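Local coordinates for designed helical repeat protein (Synthetic construct, PDB 5CWF) that has no known natural function and was designed computationally as a de novo helical repeat protein, its helices packed side by side in a compact array, at residues A[30-41]-A[77-88]. Sequence-based numbering, arbitrary orientation.
Sequences EIERAAKEIVEA and ARAAAEIVEALR. With CA (calcium ion), chain G.
Ala34 of helix 25-44 meets Ala81 of helix 70-89, their CA atoms 4.2 Å apart. Small residues at this point let the segment axes approach to 8.3 Å, and the helices run nearly parallel, crossing at 24°, as neighbours in a designed helical repeat array. On the buried side the packing is close and apolar: the methyl of Ala77 lies against Glu30 CG, and Val84 spreads its two branches, CG1 reaching Ala41 CB at 3.6 Å while CG2 touches Ile38 CG1.

The solvent side is polar and hydrated, held by salt bridges, not close apolar contacts. Here Arg33 enters a hole formed by Arg78, Ala81, Glu82 and Glu85 as a knob. Its chain, extended to CD, bends at chi3 (81°) and carries the guanidinium across, one face over Ala81 CB. Within that plane NH2 donates to the anti lone pair of Glu82 OE2 (2.9 Å), NH1 forms a salt bridge with Glu85 OE2 (2.9 Å), and NE and NH2 together grip Glu30 OE1 side-on. A water links Glu30 OE1 to Arg78 NH1, and the carboxylates of Glu30, Glu82 and Glu85 probably offset the nearby Arg33 and Arg78 charges. In the conformer described, Arg88 NH1 donates to Glu37 OE1 (2.9 Å) from well above the carboxylate plane, while Glu40 CB covers a face of the Arg88 guanidinium.

Arg133 of helix 115-134 also pairs with Glu82 and Glu85, which belong to a calcium site. Beneath the apolar side lie other helices, Ile31 resting on Val16 of helix 3-21 and Val84 on Leu57 of helix 48-67.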
# COMPACT_ATOMS: atom_id res chain seq x y z
N GLU A 30 -9.43 4.73 -8.81
CA GLU A 30 -8.70 4.25 -7.64
C GLU A 30 -7.27 4.80 -7.61
O GLU A 30 -6.73 5.10 -6.54
CB GLU A 30 -8.68 2.73 -7.61
CG GLU A 30 -8.44 2.17 -6.22
CD GLU A 30 -9.63 2.41 -5.29
OE1 GLU A 30 -9.42 2.56 -4.07
OE2 GLU A 30 -10.78 2.42 -5.79
N ILE A 31 -6.63 4.91 -8.78
CA ILE A 31 -5.31 5.54 -8.81
C ILE A 31 -5.43 6.99 -8.35
O ILE A 31 -4.64 7.47 -7.52
CB ILE A 31 -4.70 5.48 -10.22
CG1 ILE A 31 -4.46 4.04 -10.63
CG2 ILE A 31 -3.42 6.34 -10.29
CD1 ILE A 31 -3.99 3.89 -12.08
N GLU A 32 -6.45 7.69 -8.85
CA GLU A 32 -6.64 9.06 -8.46
C GLU A 32 -6.93 9.19 -6.96
O GLU A 32 -6.38 10.08 -6.31
CB GLU A 32 -7.77 9.71 -9.29
CG GLU A 32 -7.76 11.21 -9.19
CD GLU A 32 -8.73 11.90 -10.14
OE1 GLU A 32 -9.02 11.35 -11.23
OE2 GLU A 32 -9.19 13.01 -9.80
N ARG A 33 -7.75 8.29 -6.40
CA ARG A 33 -8.00 8.32 -4.95
C ARG A 33 -6.72 8.15 -4.14
O ARG A 33 -6.54 8.83 -3.14
CB ARG A 33 -9.01 7.23 -4.54
CG ARG A 33 -9.46 7.38 -3.09
CD ARG A 33 -10.68 6.51 -2.79
NE ARG A 33 -10.34 5.12 -2.52
CZ ARG A 33 -9.99 4.66 -1.32
NH1 ARG A 33 -9.91 5.48 -0.28
NH2 ARG A 33 -9.71 3.37 -1.15
N ALA A 34 -5.87 7.20 -4.52
CA ALA A 34 -4.62 6.99 -3.82
C ALA A 34 -3.71 8.20 -3.92
O ALA A 34 -3.14 8.65 -2.93
CB ALA A 34 -3.91 5.72 -4.36
N ALA A 35 -3.55 8.72 -5.13
CA ALA A 35 -2.74 9.91 -5.35
C ALA A 35 -3.25 11.08 -4.50
O ALA A 35 -2.47 11.80 -3.90
CB ALA A 35 -2.75 10.30 -6.82
N LYS A 36 -4.57 11.26 -4.44
CA LYS A 36 -5.13 12.39 -3.70
C LYS A 36 -4.88 12.24 -2.19
O LYS A 36 -4.58 13.22 -1.50
CB LYS A 36 -6.63 12.53 -3.96
CG LYS A 36 -7.30 13.62 -3.10
CD LYS A 36 -8.73 13.93 -3.55
CE LYS A 36 -8.74 14.80 -4.80
NZ LYS A 36 -8.55 16.26 -4.50
N GLU A 37 -5.02 11.02 -1.70
CA GLU A 37 -4.73 10.74 -0.29
C GLU A 37 -3.27 11.06 0.07
O GLU A 37 -2.99 11.65 1.12
CB GLU A 37 -5.06 9.27 0.00
CG GLU A 37 -5.26 8.98 1.47
CD GLU A 37 -6.50 9.62 2.05
OE1 GLU A 37 -6.54 9.83 3.28
OE2 GLU A 37 -7.45 9.91 1.28
N ILE A 38 -2.35 10.65 -0.80
CA ILE A 38 -0.93 10.91 -0.61
C ILE A 38 -0.66 12.41 -0.55
O ILE A 38 0.07 12.89 0.33
CB ILE A 38 -0.10 10.27 -1.74
CG1 ILE A 38 -0.08 8.75 -1.57
CG2 ILE A 38 1.34 10.80 -1.75
CD1 ILE A 38 0.40 7.98 -2.82
N VAL A 39 -1.25 13.17 -1.47
CA VAL A 39 -1.03 14.61 -1.49
C VAL A 39 -1.51 15.27 -0.20
O VAL A 39 -0.82 16.11 0.35
CB VAL A 39 -1.70 15.25 -2.74
CG1 VAL A 39 -1.86 16.76 -2.59
CG2 VAL A 39 -0.89 14.90 -3.98
N GLU A 40 -2.69 14.88 0.29
CA GLU A 40 -3.20 15.47 1.53
C GLU A 40 -2.34 15.06 2.74
O GLU A 40 -2.11 15.87 3.63
CB GLU A 40 -4.67 15.11 1.77
CG GLU A 40 -5.64 16.28 1.60
CD GLU A 40 -5.94 16.63 0.15
OE1 GLU A 40 -5.51 17.72 -0.30
OE2 GLU A 40 -6.61 15.83 -0.53
N ALA A 41 -1.87 13.81 2.76
CA ALA A 41 -0.99 13.36 3.83
C ALA A 41 0.29 14.21 3.88
O ALA A 41 0.79 14.52 4.96
CB ALA A 41 -0.64 11.87 3.67
N ALA A 77 -3.80 -0.15 -5.81
CA ALA A 77 -4.18 1.24 -5.60
C ALA A 77 -5.04 1.36 -4.34
O ALA A 77 -4.86 2.28 -3.51
CB ALA A 77 -4.92 1.79 -6.81
N ARG A 78 -5.97 0.43 -4.14
CA ARG A 78 -6.79 0.49 -2.94
C ARG A 78 -5.95 0.29 -1.68
O ARG A 78 -6.15 1.00 -0.68
CB ARG A 78 -7.91 -0.56 -2.95
CG ARG A 78 -8.68 -0.55 -1.61
CD ARG A 78 -9.86 -1.51 -1.53
NE ARG A 78 -10.30 -1.58 -0.14
CZ ARG A 78 -11.07 -0.70 0.48
NH1 ARG A 78 -11.57 0.35 -0.16
NH2 ARG A 78 -11.35 -0.88 1.77
N ALA A 79 -5.03 -0.67 -1.72
CA ALA A 79 -4.17 -0.93 -0.57
C ALA A 79 -3.38 0.31 -0.24
O ALA A 79 -3.25 0.67 0.94
CB ALA A 79 -3.26 -2.08 -0.82
N ALA A 80 -2.85 0.97 -1.27
CA ALA A 80 -2.08 2.18 -1.06
C ALA A 80 -2.92 3.26 -0.39
O ALA A 80 -2.50 3.86 0.60
CB ALA A 80 -1.51 2.69 -2.37
N ALA A 81 -4.11 3.51 -0.92
CA ALA A 81 -4.99 4.55 -0.37
C ALA A 81 -5.36 4.23 1.09
O ALA A 81 -5.41 5.13 1.93
CB ALA A 81 -6.23 4.72 -1.22
N GLU A 82 -5.62 2.96 1.39
CA GLU A 82 -6.02 2.61 2.76
C GLU A 82 -4.83 2.71 3.72
O GLU A 82 -5.01 3.06 4.89
CB GLU A 82 -6.63 1.21 2.78
CG GLU A 82 -7.97 1.12 2.02
CD GLU A 82 -9.07 2.05 2.54
OE1 GLU A 82 -9.37 2.03 3.75
OE2 GLU A 82 -9.62 2.84 1.73
N ILE A 83 -3.62 2.41 3.24
CA ILE A 83 -2.40 2.59 4.03
C ILE A 83 -2.24 4.06 4.40
O ILE A 83 -1.93 4.40 5.55
CB ILE A 83 -1.15 2.10 3.25
CG1 ILE A 83 -1.11 0.58 3.20
CG2 ILE A 83 0.13 2.60 3.88
CD1 ILE A 83 -0.08 0.02 2.22
N VAL A 84 -2.46 4.94 3.42
CA VAL A 84 -2.34 6.37 3.70
C VAL A 84 -3.43 6.81 4.67
O VAL A 84 -3.14 7.59 5.58
CB VAL A 84 -2.40 7.24 2.41
CG1 VAL A 84 -2.17 8.72 2.76
CG2 VAL A 84 -1.31 6.81 1.45
N GLU A 85 -4.67 6.35 4.49
CA GLU A 85 -5.74 6.69 5.43
C GLU A 85 -5.39 6.30 6.87
O GLU A 85 -5.66 7.05 7.82
CB GLU A 85 -7.06 6.04 5.01
CG GLU A 85 -7.72 6.72 3.82
CD GLU A 85 -9.07 6.11 3.43
OE1 GLU A 85 -9.55 5.20 4.14
OE2 GLU A 85 -9.67 6.58 2.44
N ALA A 86 -4.81 5.12 7.04
CA ALA A 86 -4.42 4.62 8.36
C ALA A 86 -3.32 5.48 8.98
O ALA A 86 -3.33 5.77 10.19
CB ALA A 86 -3.95 3.18 8.25
N LEU A 87 -2.37 5.89 8.15
CA LEU A 87 -1.29 6.73 8.64
C LEU A 87 -1.77 8.12 8.99
O LEU A 87 -1.24 8.75 9.91
CB LEU A 87 -0.18 6.84 7.60
CG LEU A 87 1.03 5.93 7.73
CD1 LEU A 87 2.02 6.30 6.65
CD2 LEU A 87 1.70 6.01 9.11
N ARG A 88 -2.77 8.61 8.28
CA ARG A 88 -3.28 9.92 8.61
C ARG A 88 -4.04 9.87 9.94
O ARG A 88 -4.13 10.87 10.63
CB ARG A 88 -4.17 10.45 7.50
CG ARG A 88 -3.39 10.81 6.23
CD ARG A 88 -4.32 11.34 5.16
NE ARG A 88 -4.76 12.71 5.45
CZ ARG A 88 -5.76 13.32 4.80
NH1 ARG A 88 -6.43 12.68 3.85
NH2 ARG A 88 -6.08 14.56 5.11
CA CA G . -3.10 12.56 11.80
O HOH W 1 -11.88 1.45 -3.01
O HOH W 2 -9.71 8.19 0.22
O HOH W 3 -1.35 11.00 11.57
O HOH W 4 -5.11 13.39 10.92
O HOH W 5 -4.61 11.84 13.45